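Local atomic coordinates of inositol 2-dehydrogenase (Sinorhizobium meliloti, PDB entry 4HKT), a protein that catalyses the NAD-dependent oxidation of myo-inositol to scyllo-inosose, the first step in the breakdown of inositol to acetyl-CoA. Residues R82-G87 / S111-K116; N122-P127 / A180-G185; S151-A156 / R170-H175; S258-I261 / G266-R269; P271-D274 / T278-T281. All coordinates share one frame; numbering follows the deposited sequence.

Contact 1: R82-G87 / S111-K116. With EDO (1,2-ethanediol), chain T.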
# COMPACT_ATOMS: atom_id res chain seq x y z
N ARG B 82 -32.98 4.04 -36.04
CA ARG B 82 -32.67 3.79 -37.44
C ARG B 82 -31.89 2.46 -37.63
O ARG B 82 -32.21 1.64 -38.51
CB ARG B 82 -31.83 4.92 -38.00
CG ARG B 82 -32.58 6.20 -38.36
CD ARG B 82 -31.59 7.32 -38.64
NE ARG B 82 -30.92 7.09 -39.90
CZ ARG B 82 -30.03 7.89 -40.47
NH1 ARG B 82 -29.65 9.02 -39.90
NH2 ARG B 82 -29.51 7.54 -41.65
N PHE B 83 -30.89 2.22 -36.79
CA PHE B 83 -30.09 1.03 -36.99
C PHE B 83 -30.81 -0.22 -36.51
O PHE B 83 -30.62 -1.32 -37.08
CB PHE B 83 -28.66 1.21 -36.45
CG PHE B 83 -27.80 2.02 -37.36
CD1 PHE B 83 -27.03 1.40 -38.34
CD2 PHE B 83 -27.82 3.40 -37.32
CE1 PHE B 83 -26.27 2.15 -39.22
CE2 PHE B 83 -27.03 4.15 -38.18
CZ PHE B 83 -26.26 3.52 -39.14
N ALA B 84 -31.69 -0.05 -35.52
CA ALA B 84 -32.57 -1.10 -35.07
C ALA B 84 -33.46 -1.55 -36.23
O ALA B 84 -33.57 -2.76 -36.55
CB ALA B 84 -33.45 -0.65 -33.92
N ARG B 85 -34.14 -0.57 -36.84
CA ARG B 85 -34.98 -0.87 -38.00
C ARG B 85 -34.21 -1.43 -39.19
O ARG B 85 -34.75 -2.24 -39.94
CB ARG B 85 -35.75 0.36 -38.43
CG ARG B 85 -36.90 0.62 -37.50
CD ARG B 85 -37.53 1.96 -37.80
NE ARG B 85 -38.75 2.10 -37.05
CZ ARG B 85 -39.01 3.10 -36.23
NH1 ARG B 85 -38.17 4.10 -36.06
NH2 ARG B 85 -40.15 3.08 -35.57
N ALA B 86 -32.96 -1.04 -39.35
CA ALA B 86 -32.13 -1.59 -40.42
C ALA B 86 -31.53 -2.97 -40.13
O ALA B 86 -30.84 -3.53 -40.99
CB ALA B 86 -31.03 -0.63 -40.77
N GLY B 87 -31.75 -3.50 -38.92
CA GLY B 87 -31.26 -4.82 -38.55
C GLY B 87 -29.81 -4.88 -38.10
O GLY B 87 -29.25 -5.96 -38.05
N SER B 111 -37.26 -2.93 -28.78
CA SER B 111 -38.02 -4.13 -28.43
C SER B 111 -38.88 -4.65 -29.62
O SER B 111 -38.88 -5.85 -29.90
CB SER B 111 -38.90 -3.85 -27.22
OG SER B 111 -39.64 -5.01 -26.91
N ASP B 112 -39.59 -3.75 -30.32
CA ASP B 112 -40.42 -4.16 -31.46
C ASP B 112 -39.62 -4.80 -32.61
O ASP B 112 -40.13 -5.70 -33.27
CB ASP B 112 -41.26 -2.99 -31.99
CG ASP B 112 -42.40 -2.62 -31.05
OD1 ASP B 112 -42.72 -3.36 -30.12
OD2 ASP B 112 -42.98 -1.54 -31.24
N THR B 113 -38.39 -4.36 -32.84
CA THR B 113 -37.56 -4.88 -33.93
C THR B 113 -36.63 -6.00 -33.49
O THR B 113 -35.82 -6.49 -34.29
CB THR B 113 -36.71 -3.78 -34.59
OG1 THR B 113 -35.78 -3.22 -33.64
CG2 THR B 113 -37.61 -2.67 -35.11
N LYS B 114 -36.71 -6.38 -32.23
CA LYS B 114 -35.80 -7.38 -31.64
C LYS B 114 -34.34 -7.06 -31.90
O LYS B 114 -33.51 -7.96 -32.18
CB LYS B 114 -36.18 -8.78 -32.15
CG LYS B 114 -37.53 -9.24 -31.62
CD LYS B 114 -38.31 -10.09 -32.62
CE LYS B 114 -38.22 -11.59 -32.33
NZ LYS B 114 -39.27 -12.05 -31.38
N ALA B 115 -34.03 -5.78 -31.81
CA ALA B 115 -32.68 -5.29 -31.94
C ALA B 115 -31.86 -5.58 -30.69
O ALA B 115 -32.38 -5.67 -29.58
CB ALA B 115 -32.69 -3.79 -32.26
N LYS B 116 -30.57 -5.72 -30.89
CA LYS B 116 -29.59 -5.87 -29.85
C LYS B 116 -28.98 -4.49 -29.60
O LYS B 116 -28.51 -3.86 -30.53
CB LYS B 116 -28.49 -6.82 -30.31
CG LYS B 116 -28.96 -8.25 -30.57
CD LYS B 116 -27.77 -9.13 -30.95
CE LYS B 116 -28.17 -10.57 -31.21
NZ LYS B 116 -29.13 -10.66 -32.36
C1 EDO T . -35.90 4.27 -38.69
O1 EDO T . -36.05 5.23 -37.67
C2 EDO T . -35.21 4.86 -39.89
O2 EDO T . -35.83 4.32 -41.02
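Ala84 and Ala115 meet methyl to methyl, CB to CB at 3.6 Å, and this is the tight part of a small contact. The same Ala84 CB also lies 3.5 Å from Thr113 OG1, so one methyl touches a second methyl and a hydroxyl oxygen set side by side. That oxygen is not left with carbon alone. With chi1 at 63° it sits between the backbone N and the carbonyl carbon of its own residue, where it bonds back to Val109 O in the preceding turn. Ala84 is buried, and its methyl rests on Ile90 of strand 89-93 as well. The setting is the Rossmann fold: helices 76-85 and 100-112 are successive connections in its beta-alpha-beta units, and they touch where both run out. Each ends in a Schellman motif, with positive phi at Gly87 and at Lys114; Gly87 N returns to Ala84 O at 3.1 Å. Small side chains let the two helix ends come close, with Ala84 and Ala115 CA atoms 5.2 Å apart. Toward solvent the contact thins. Exposed Arg85 crosses Thr113 at about a right angle and offers only its CG, 4.1 Å from Thr113 CG2. Beyond that, the chain runs out extended beside a 1,2-ethanediol, probably from the crystallisation liquor and crowded against it, so doubtful in detail; its O1 lies 2.9 Å from Arg85 NH1.

Contact 2: N122-P127 / A180-G185; sequences NRRFDP and ARFLLG. With EDO (1,2-ethanediol), chain S.
Arg124 meets Phe182 and Arg181 where the 3-10 turn 122-125 faces the last turn of helix 168-184. The turn follows strand 117-120, the final strand of the Rossmann sheet, and leads to helix 127-137, for which Asp126 is the N-cap residue. The apolar part is a CH-pi contact: Arg124 CG stands over the centre of the Phe182 ring, 4.0 Å from its centroid and 12° off the normal. Phe182 reaches across because its CG is anti to the backbone N (chi1 -174°), while the arginine chain stays extended from CG to NE. Farther along, the guanidinium lies with one face toward Phe182 CD1, which is offset toward the rim of the group; the two planes are 38° apart, so this is a tilted cover, not a parallel stack. The charged part brings Arg124 NH2 to 3.7 Å from Arg181 NH1. Carboxylates set this proximity in context: Asp178 pairs with Arg124 NH2, Asp307 with Arg181 NH1, and Glu187 with Arg181 NH2. A leucine in place of Arg124 could still touch the ring but would probably leave Asp178 without this cationic partner and Phe182 CD1 without its guanidinium cover. The remaining interactions are hydrogen bonds to a 1,2-ethanediol, probably a crystallisation additive. Its O2 lies at the edge of the Arg124 guanidinium, in its plane, 2.7 Å from NH2 in the straighter of two bonds, with NH1 binding it more weakly at 3.0 Å.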
# COMPACT_ATOMS: atom_id res chain seq x y z
N ASN B 122 -18.97 1.41 -19.62
CA ASN B 122 -17.75 0.59 -19.76
C ASN B 122 -17.17 0.14 -18.44
O ASN B 122 -16.44 -0.88 -18.36
CB ASN B 122 -16.70 1.38 -20.52
CG ASN B 122 -16.48 2.75 -19.93
OD1 ASN B 122 -17.31 3.63 -20.08
ND2 ASN B 122 -15.38 2.93 -19.23
N ARG B 123 -17.50 0.87 -17.37
CA ARG B 123 -16.96 0.55 -16.06
C ARG B 123 -17.40 -0.81 -15.58
O ARG B 123 -16.68 -1.45 -14.83
CB ARG B 123 -17.26 1.64 -15.04
CG ARG B 123 -16.63 2.95 -15.45
CD ARG B 123 -16.94 4.06 -14.46
NE ARG B 123 -16.69 5.35 -15.08
CZ ARG B 123 -16.92 6.53 -14.51
NH1 ARG B 123 -17.43 6.59 -13.28
NH2 ARG B 123 -16.64 7.67 -15.16
N ARG B 124 -18.52 -1.29 -16.06
CA ARG B 124 -18.93 -2.63 -15.73
C ARG B 124 -17.99 -3.73 -16.30
O ARG B 124 -18.10 -4.88 -15.88
CB ARG B 124 -20.33 -2.89 -16.26
CG ARG B 124 -21.46 -2.16 -15.58
CD ARG B 124 -22.73 -2.73 -16.12
NE ARG B 124 -23.87 -2.08 -15.52
CZ ARG B 124 -24.98 -2.70 -15.19
NH1 ARG B 124 -25.13 -4.02 -15.41
NH2 ARG B 124 -25.96 -1.99 -14.64
N PHE B 125 -17.12 -3.38 -17.27
CA PHE B 125 -16.21 -4.33 -17.93
C PHE B 125 -14.74 -4.17 -17.50
O PHE B 125 -13.85 -4.87 -18.00
CB PHE B 125 -16.35 -4.20 -19.46
CG PHE B 125 -17.69 -4.58 -19.96
CD1 PHE B 125 -18.06 -5.90 -20.01
CD2 PHE B 125 -18.62 -3.62 -20.34
CE1 PHE B 125 -19.32 -6.28 -20.45
CE2 PHE B 125 -19.87 -3.99 -20.79
CZ PHE B 125 -20.23 -5.32 -20.84
N ASP B 126 -14.49 -3.22 -16.60
CA ASP B 126 -13.16 -3.03 -16.03
C ASP B 126 -12.76 -4.28 -15.23
O ASP B 126 -13.57 -4.78 -14.42
CB ASP B 126 -13.15 -1.82 -15.08
CG ASP B 126 -11.80 -1.59 -14.48
OD1 ASP B 126 -10.82 -1.39 -15.27
OD2 ASP B 126 -11.70 -1.71 -13.23
N PRO B 127 -11.52 -4.79 -15.43
CA PRO B 127 -11.18 -6.04 -14.71
C PRO B 127 -11.22 -5.90 -13.19
O PRO B 127 -11.63 -6.83 -12.51
CB PRO B 127 -9.76 -6.36 -15.17
CG PRO B 127 -9.52 -5.52 -16.37
CD PRO B 127 -10.40 -4.30 -16.25
N ALA B 180 -23.60 1.96 -8.98
CA ALA B 180 -24.36 1.67 -7.79
C ALA B 180 -25.36 0.56 -7.98
O ALA B 180 -25.45 -0.35 -7.16
CB ALA B 180 -25.03 2.94 -7.24
N ARG B 181 -26.09 0.59 -9.09
CA ARG B 181 -27.02 -0.50 -9.39
C ARG B 181 -26.28 -1.84 -9.59
O ARG B 181 -26.74 -2.90 -9.13
CB ARG B 181 -27.86 -0.17 -10.65
CG ARG B 181 -28.92 0.91 -10.42
CD ARG B 181 -29.71 1.21 -11.68
NE ARG B 181 -30.53 0.09 -12.02
CZ ARG B 181 -30.32 -0.79 -13.00
NH1 ARG B 181 -29.30 -0.72 -13.86
NH2 ARG B 181 -31.18 -1.79 -13.12
N PHE B 182 -25.13 -1.78 -10.25
CA PHE B 182 -24.27 -2.95 -10.49
C PHE B 182 -23.78 -3.60 -9.17
O PHE B 182 -23.68 -4.83 -9.08
CB PHE B 182 -23.11 -2.50 -11.34
CG PHE B 182 -22.18 -3.59 -11.82
CD1 PHE B 182 -22.62 -4.60 -12.64
CD2 PHE B 182 -20.81 -3.52 -11.52
CE1 PHE B 182 -21.75 -5.58 -13.10
CE2 PHE B 182 -19.93 -4.49 -12.00
CZ PHE B 182 -20.40 -5.51 -12.79
N LEU B 183 -23.44 -2.77 -8.19
CA LEU B 183 -22.84 -3.22 -6.94
C LEU B 183 -23.86 -3.57 -5.88
O LEU B 183 -23.64 -4.52 -5.09
CB LEU B 183 -21.91 -2.16 -6.36
CG LEU B 183 -20.73 -1.74 -7.21
CD1 LEU B 183 -19.95 -0.61 -6.57
CD2 LEU B 183 -19.83 -2.92 -7.46
N LEU B 184 -24.97 -2.83 -5.86
CA LEU B 184 -25.98 -3.05 -4.83
C LEU B 184 -26.69 -4.34 -5.00
O LEU B 184 -27.14 -4.92 -4.00
CB LEU B 184 -27.05 -1.97 -4.80
CG LEU B 184 -26.65 -0.65 -4.17
CD1 LEU B 184 -27.59 0.43 -4.64
CD2 LEU B 184 -26.61 -0.75 -2.65
N GLY B 185 -26.90 -4.72 -6.25
CA GLY B 185 -27.69 -5.90 -6.59
C GLY B 185 -29.20 -5.68 -6.52
O GLY B 185 -29.96 -6.58 -6.87
C1 EDO S . -27.61 -5.41 -11.97
O1 EDO S . -26.32 -5.81 -12.45
C2 EDO S . -27.93 -3.98 -12.43
O2 EDO S . -27.71 -3.82 -13.85

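Contact 3: S151-A156 / R170-H175. With EDO (1,2-ethanediol), chain X.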
# COMPACT_ATOMS: atom_id res chain seq x y z
N SER B 151 -15.74 9.43 -7.67
CA SER B 151 -15.30 9.67 -9.05
C SER B 151 -14.92 11.13 -9.17
O SER B 151 -15.66 12.00 -8.73
CB SER B 151 -16.39 9.30 -10.07
OG SER B 151 -16.65 7.89 -10.04
N ARG B 152 -13.72 11.40 -9.71
CA ARG B 152 -13.22 12.76 -9.87
C ARG B 152 -12.51 12.82 -11.19
O ARG B 152 -11.58 12.04 -11.43
CB ARG B 152 -12.27 13.17 -8.72
CG ARG B 152 -12.92 13.09 -7.34
CD ARG B 152 -12.03 13.47 -6.19
NE ARG B 152 -12.80 13.31 -4.96
CZ ARG B 152 -12.32 12.96 -3.78
NH1 ARG B 152 -11.04 12.74 -3.57
NH2 ARG B 152 -13.16 12.79 -2.76
N ASP B 153 -12.99 13.71 -12.05
CA ASP B 153 -12.38 13.92 -13.35
C ASP B 153 -11.10 14.76 -13.20
O ASP B 153 -10.96 15.52 -12.22
CB ASP B 153 -13.37 14.64 -14.27
CG ASP B 153 -14.46 13.74 -14.80
OD1 ASP B 153 -14.44 12.52 -14.53
OD2 ASP B 153 -15.37 14.27 -15.48
N PRO B 154 -10.19 14.66 -14.19
CA PRO B 154 -8.96 15.43 -14.09
C PRO B 154 -9.26 16.92 -14.19
O PRO B 154 -8.65 17.72 -13.51
CB PRO B 154 -8.11 14.91 -15.27
CG PRO B 154 -9.13 14.46 -16.28
CD PRO B 154 -10.27 13.91 -15.47
N SER B 155 -10.27 17.29 -14.96
CA SER B 155 -10.62 18.70 -15.08
C SER B 155 -11.96 18.75 -15.73
O SER B 155 -12.43 17.73 -16.24
CB SER B 155 -9.58 19.42 -15.96
OG SER B 155 -9.57 18.79 -17.21
N ALA B 156 -12.60 19.91 -15.70
CA ALA B 156 -13.99 20.06 -16.16
C ALA B 156 -14.05 20.25 -17.67
O ALA B 156 -13.15 20.81 -18.24
CB ALA B 156 -14.63 21.27 -15.51
N ARG B 170 -26.46 14.03 -15.11
CA ARG B 170 -26.72 13.30 -16.35
C ARG B 170 -25.46 12.96 -17.11
O ARG B 170 -25.41 11.95 -17.82
CB ARG B 170 -27.71 14.07 -17.23
CG ARG B 170 -29.03 14.33 -16.53
CD ARG B 170 -30.14 14.79 -17.48
NE ARG B 170 -31.40 15.10 -16.80
CZ ARG B 170 -31.72 16.26 -16.25
NH1 ARG B 170 -30.88 17.27 -16.27
NH2 ARG B 170 -32.92 16.41 -15.65
N ASP B 171 -24.42 13.77 -16.96
CA ASP B 171 -23.22 13.63 -17.79
C ASP B 171 -22.11 12.85 -17.12
O ASP B 171 -21.40 12.09 -17.80
CB ASP B 171 -22.67 14.99 -18.23
CG ASP B 171 -21.44 14.86 -19.13
OD1 ASP B 171 -21.62 14.43 -20.27
OD2 ASP B 171 -20.30 15.18 -18.71
N MSE B 172 -21.93 13.04 -15.81
CA MSE B 172 -20.82 12.42 -15.09
C MSE B 172 -21.34 11.37 -14.13
O MSE B 172 -20.97 10.19 -14.20
CB MSE B 172 -20.09 13.49 -14.30
CG MSE B 172 -18.92 12.93 -13.51
SE MSE B 172 -17.98 14.34 -12.52
CE MSE B 172 -16.75 13.06 -11.72
N THR B 173 -22.23 11.78 -13.25
CA THR B 173 -22.68 10.88 -12.18
C THR B 173 -23.46 9.69 -12.69
O THR B 173 -23.58 8.66 -12.03
CB THR B 173 -23.56 11.66 -11.20
OG1 THR B 173 -23.00 12.95 -11.01
CG2 THR B 173 -23.57 10.93 -9.85
N ILE B 174 -23.99 9.83 -13.90
CA ILE B 174 -24.66 8.75 -14.57
C ILE B 174 -23.88 7.41 -14.54
O ILE B 174 -24.47 6.37 -14.32
CB ILE B 174 -25.11 9.18 -16.02
CG1 ILE B 174 -26.14 8.19 -16.55
CG2 ILE B 174 -23.96 9.33 -16.97
CD1 ILE B 174 -26.95 8.70 -17.73
N HIS B 175 -22.58 7.43 -14.77
CA HIS B 175 -21.75 6.25 -14.65
C HIS B 175 -21.78 5.65 -13.23
O HIS B 175 -21.80 4.43 -13.07
CB HIS B 175 -20.31 6.60 -14.95
CG HIS B 175 -20.02 6.80 -16.39
ND1 HIS B 175 -20.06 5.76 -17.30
CD2 HIS B 175 -19.63 7.89 -17.08
CE1 HIS B 175 -19.73 6.22 -18.49
NE2 HIS B 175 -19.47 7.51 -18.39
C1 EDO X . -17.30 13.92 -18.90
O1 EDO X . -18.15 14.65 -19.79
C2 EDO X . -18.08 12.99 -17.97
O2 EDO X . -17.30 12.73 -16.80
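In the C-terminal domain, helix 168-184 packs on strand 144-152 of the large mixed sheet, and Met172, present as selenomethionine, spans the distance from helix to Ser151. Its chain is fully extended, with CG anti to the backbone N (chi1 179°) and the later torsions also near 180°, so the whole length of the side chain is spent on reaching the strand. The terminal CE does the touching. It lies 3.4 Å from Ser151 O, 4.1 Å from Ser151 CB and 3.7 Å from Asp153 OD1. Asp153 approaches from the opposite direction, bringing its OD2 to 3.9 Å from Met172 SE. Beside this meeting a 1,2-ethanediol, probably from the crystallisation liquor, donates from O2 to Asp153 OD2 at 2.8 Å; its other hydroxyl is modelled doubtfully close to Asp171. Arg230 pairs with both aspartates, NH1 with Asp153 and NH2 with Asp171, tying strand end to helix through a third element. No hydrogen bond passes directly between the two segments. The selenomethionine methyl, set among oxygen atoms, implies a join made by van der Waals contact, perhaps helped by the slight positive character of a methyl next to selenium.

Contact 4: S258-I261 / G266-R269; sequences SIEI and GYTR
Glu260 lies over its neighbour strand between Tyr267 and Arg269 and has more surface buried in this contact than any other residue. Its CG is anti to the backbone N and the chain runs on extended, carrying the carboxylate over the residues opposite. Glu260 CD comes to the edge of the Tyr267 ring, in its plane, 3.8 Å from CD1; carboxylate and ring stand nearly perpendicular, at 80°. On the other flank, Glu260 OE2 is 3.9 Å from Arg269 CG. The opposite charges probably attract at this range, but no salt bridge forms: OE2 is 4.6 Å from Arg269 NE and well out of the guanidinium plane. Arg269 NH2 is instead paired with Glu260 of the fourth subunit. At the backbone Arg269 also packs, its CG 3.6 Å from Ile259 O.

Ile261 supplies the register. Facing Thr268 as an antiparallel hydrogen-bonded pair, it gives its N to Thr268 O at 3.0 Å with a nearly straight N-H...O angle of 170°, and its O receives Thr268 N at 2.8 Å. A CA-H...O contact from Glu260 CA to Thr268 O, 3.4 Å, adds to the same carbonyl. Ile261 and Thr268 put their side chains on the face of the ribbon away from Glu260. The N-to-C directions of the two short strand segments differ by 152°, and such pairing across a very short connection is that of a beta hairpin, here extended on both edges: residues 259-261 pair antiparallel with a strand of the second subunit and residues 267-269 with one of the fourth.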
# COMPACT_ATOMS: atom_id res chain seq x y z
N SER B 258 3.53 2.04 -11.97
CA SER B 258 3.66 1.93 -10.53
C SER B 258 5.14 1.79 -10.08
O SER B 258 5.71 0.69 -10.10
CB SER B 258 2.84 0.74 -10.00
OG SER B 258 1.47 0.83 -10.34
N ILE B 259 5.74 2.90 -9.68
CA ILE B 259 7.04 2.92 -9.01
C ILE B 259 6.91 3.79 -7.74
O ILE B 259 5.87 4.40 -7.51
CB ILE B 259 8.17 3.44 -9.95
CG1 ILE B 259 7.99 4.90 -10.30
CG2 ILE B 259 8.24 2.59 -11.21
CD1 ILE B 259 9.29 5.58 -10.68
N GLU B 260 7.96 3.84 -6.94
CA GLU B 260 7.95 4.63 -5.71
C GLU B 260 9.32 5.18 -5.51
O GLU B 260 10.32 4.44 -5.60
CB GLU B 260 7.60 3.75 -4.52
CG GLU B 260 7.16 4.52 -3.30
CD GLU B 260 6.51 3.61 -2.26
OE1 GLU B 260 7.06 2.53 -1.96
OE2 GLU B 260 5.45 4.00 -1.74
N ILE B 261 9.40 6.48 -5.27
CA ILE B 261 10.66 7.15 -5.02
C ILE B 261 10.61 7.68 -3.60
O ILE B 261 9.68 8.43 -3.26
CB ILE B 261 10.88 8.33 -6.00
CG1 ILE B 261 10.99 7.81 -7.43
CG2 ILE B 261 12.13 9.09 -5.63
CD1 ILE B 261 10.94 8.88 -8.50
N GLY B 266 9.54 12.26 1.42
CA GLY B 266 8.57 11.21 1.55
C GLY B 266 8.71 10.12 0.49
O GLY B 266 9.68 10.08 -0.27
N TYR B 267 7.72 9.24 0.49
CA TYR B 267 7.59 8.18 -0.49
C TYR B 267 6.56 8.64 -1.47
O TYR B 267 5.40 8.86 -1.09
CB TYR B 267 7.11 6.91 0.20
CG TYR B 267 8.20 6.19 0.96
CD1 TYR B 267 8.69 4.96 0.53
CD2 TYR B 267 8.75 6.74 2.11
CE1 TYR B 267 9.70 4.30 1.22
CE2 TYR B 267 9.75 6.10 2.80
CZ TYR B 267 10.22 4.87 2.35
OH TYR B 267 11.22 4.25 3.07
N THR B 268 6.95 8.77 -2.72
CA THR B 268 6.05 9.30 -3.76
C THR B 268 5.81 8.34 -4.89
O THR B 268 6.79 7.85 -5.50
CB THR B 268 6.63 10.59 -4.37
OG1 THR B 268 6.72 11.56 -3.34
CG2 THR B 268 5.71 11.13 -5.42
N ARG B 269 4.52 8.09 -5.17
CA ARG B 269 4.08 7.29 -6.31
C ARG B 269 3.51 8.22 -7.37
O ARG B 269 3.07 9.34 -7.04
CB ARG B 269 3.02 6.26 -5.89
CG ARG B 269 3.53 5.26 -4.87
CD ARG B 269 2.48 4.22 -4.47
NE ARG B 269 1.40 4.80 -3.68
CZ ARG B 269 0.22 4.22 -3.48
NH1 ARG B 269 -0.06 3.03 -4.01
NH2 ARG B 269 -0.70 4.83 -2.74

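Contact 5: P271-D274 / T278-T281; sequences PLHD and TRYT
The His273 ring has the backbone of Arg279 over one face and the hydroxyl of Thr278 at its edge. Arg279 CA lies 3.7 Å from the ring centroid and only 10° off the normal, a CH-pi contact over the centre of the imidazole. Near the ring plane, His273 ND1 and Thr278 OG1 are hydrogen-bonded at 3.0 Å, with either able to be the donor. Two further flat groups follow on the helix side: Arg279 CG stands 3.5 Å above the middle of the Tyr280 ring, and Tyr280 CE1 covers a face of the Arg279 guanidinium. A bend at chi2 (73°) turns the arginine chain back over that ring, and NH1 finishes in a salt bridge with Asp126. The fold here is a loop that leaves strand 266-269 and doubles back on the short helix 276-279, with Tyr280 at the N-cap position of helix 281-297. His273, buried, makes most of the contact between loop and helix, and its backbone also bonds to Tyr236. Putting an alanine at His273 would probably leave Thr278 OG1 without its ring partner and open a gap over Arg279 CA. A water gives the hydroxyl a second partner, lying 2.9 Å from Thr278 OG1 and accepting from Asp274 N at 3.0 Å. Thr278 is exposed, whereas buried Arg279 packs against His273, CB to CB at 3.9 Å.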
# COMPACT_ATOMS: atom_id res chain seq x y z
N PRO B 271 1.06 10.08 -10.17
CA PRO B 271 -0.37 10.34 -10.23
C PRO B 271 -1.10 9.28 -11.03
O PRO B 271 -0.50 8.35 -11.59
CB PRO B 271 -0.44 11.73 -10.91
CG PRO B 271 0.82 11.80 -11.73
CD PRO B 271 1.84 11.14 -10.83
N LEU B 272 -2.41 9.42 -11.09
CA LEU B 272 -3.27 8.46 -11.76
C LEU B 272 -3.27 8.69 -13.28
O LEU B 272 -2.58 9.60 -13.81
CB LEU B 272 -4.69 8.64 -11.23
CG LEU B 272 -4.76 8.62 -9.69
CD1 LEU B 272 -6.18 8.83 -9.19
CD2 LEU B 272 -4.18 7.33 -9.15
N HIS B 273 -4.07 7.89 -13.98
CA HIS B 273 -4.32 8.09 -15.38
C HIS B 273 -4.92 9.46 -15.62
O HIS B 273 -5.72 9.97 -14.79
CB HIS B 273 -5.30 7.03 -15.91
CG HIS B 273 -4.74 5.64 -16.00
ND1 HIS B 273 -4.06 5.18 -17.11
CD2 HIS B 273 -4.81 4.60 -15.14
CE1 HIS B 273 -3.74 3.91 -16.93
NE2 HIS B 273 -4.18 3.54 -15.74
N ASP B 274 -4.58 10.09 -16.75
CA ASP B 274 -5.18 11.37 -17.09
C ASP B 274 -6.67 11.22 -17.16
O ASP B 274 -7.38 11.89 -16.41
CB ASP B 274 -4.66 11.94 -18.41
CG ASP B 274 -3.20 12.35 -18.33
OD1 ASP B 274 -2.73 12.68 -17.22
OD2 ASP B 274 -2.52 12.29 -19.36
N THR B 278 -6.86 6.08 -21.22
CA THR B 278 -5.94 5.04 -20.78
C THR B 278 -6.41 4.28 -19.57
O THR B 278 -6.02 3.14 -19.41
CB THR B 278 -4.50 5.51 -20.54
OG1 THR B 278 -4.49 6.62 -19.65
CG2 THR B 278 -3.80 5.87 -21.86
N ARG B 279 -7.25 4.87 -18.72
CA ARG B 279 -7.70 4.13 -17.52
C ARG B 279 -8.50 2.89 -17.93
O ARG B 279 -8.37 1.81 -17.30
CB ARG B 279 -8.55 5.02 -16.55
CG ARG B 279 -9.37 4.21 -15.51
CD ARG B 279 -8.51 3.61 -14.41
NE ARG B 279 -9.22 2.83 -13.39
CZ ARG B 279 -9.67 1.58 -13.55
NH1 ARG B 279 -9.49 0.94 -14.70
NH2 ARG B 279 -10.30 0.95 -12.56
N TYR B 280 -9.31 3.01 -18.97
CA TYR B 280 -10.26 1.94 -19.29
C TYR B 280 -9.99 1.11 -20.56
O TYR B 280 -10.88 0.41 -21.05
CB TYR B 280 -11.68 2.53 -19.29
CG TYR B 280 -12.16 2.87 -17.87
CD1 TYR B 280 -12.27 1.89 -16.90
CD2 TYR B 280 -12.53 4.18 -17.53
CE1 TYR B 280 -12.70 2.18 -15.61
CE2 TYR B 280 -12.98 4.49 -16.25
CZ TYR B 280 -13.05 3.50 -15.29
OH TYR B 280 -13.48 3.79 -14.02
N THR B 281 -8.75 1.09 -21.03
CA THR B 281 -8.40 0.32 -22.23
C THR B 281 -8.83 -1.16 -22.15
O THR B 281 -9.47 -1.66 -23.09
CB THR B 281 -6.93 0.42 -22.60
OG1 THR B 281 -6.17 -0.32 -21.67
CG2 THR B 281 -6.46 1.86 -22.59
O HOH W 1 -2.68 8.63 -18.60

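Contacts 2, 3 and 5 form one connected group. Arg123 of contact 2 packs on His175 of contact 3, NH1 to CB at 3.3 Å, and both contacts draw on helix 168-184. Asp126 OD1 of contact 2 and Arg279 NH1 of contact 5 form a 2.7 Å salt bridge, while Pro154 of contact 3 rests on Asp274 of contact 5. Contact 3, where Lys94 reaches Asp171 O, probably borders the cleft between domains where, as in family relatives, substrate is likely to bind. Contact 4 follows outward, its centre about 17 Å from that of contact 5, and both reach the fourth subunit. Contact 1 stands apart on the Rossmann domain, about 51 Å from contact 4 between centres.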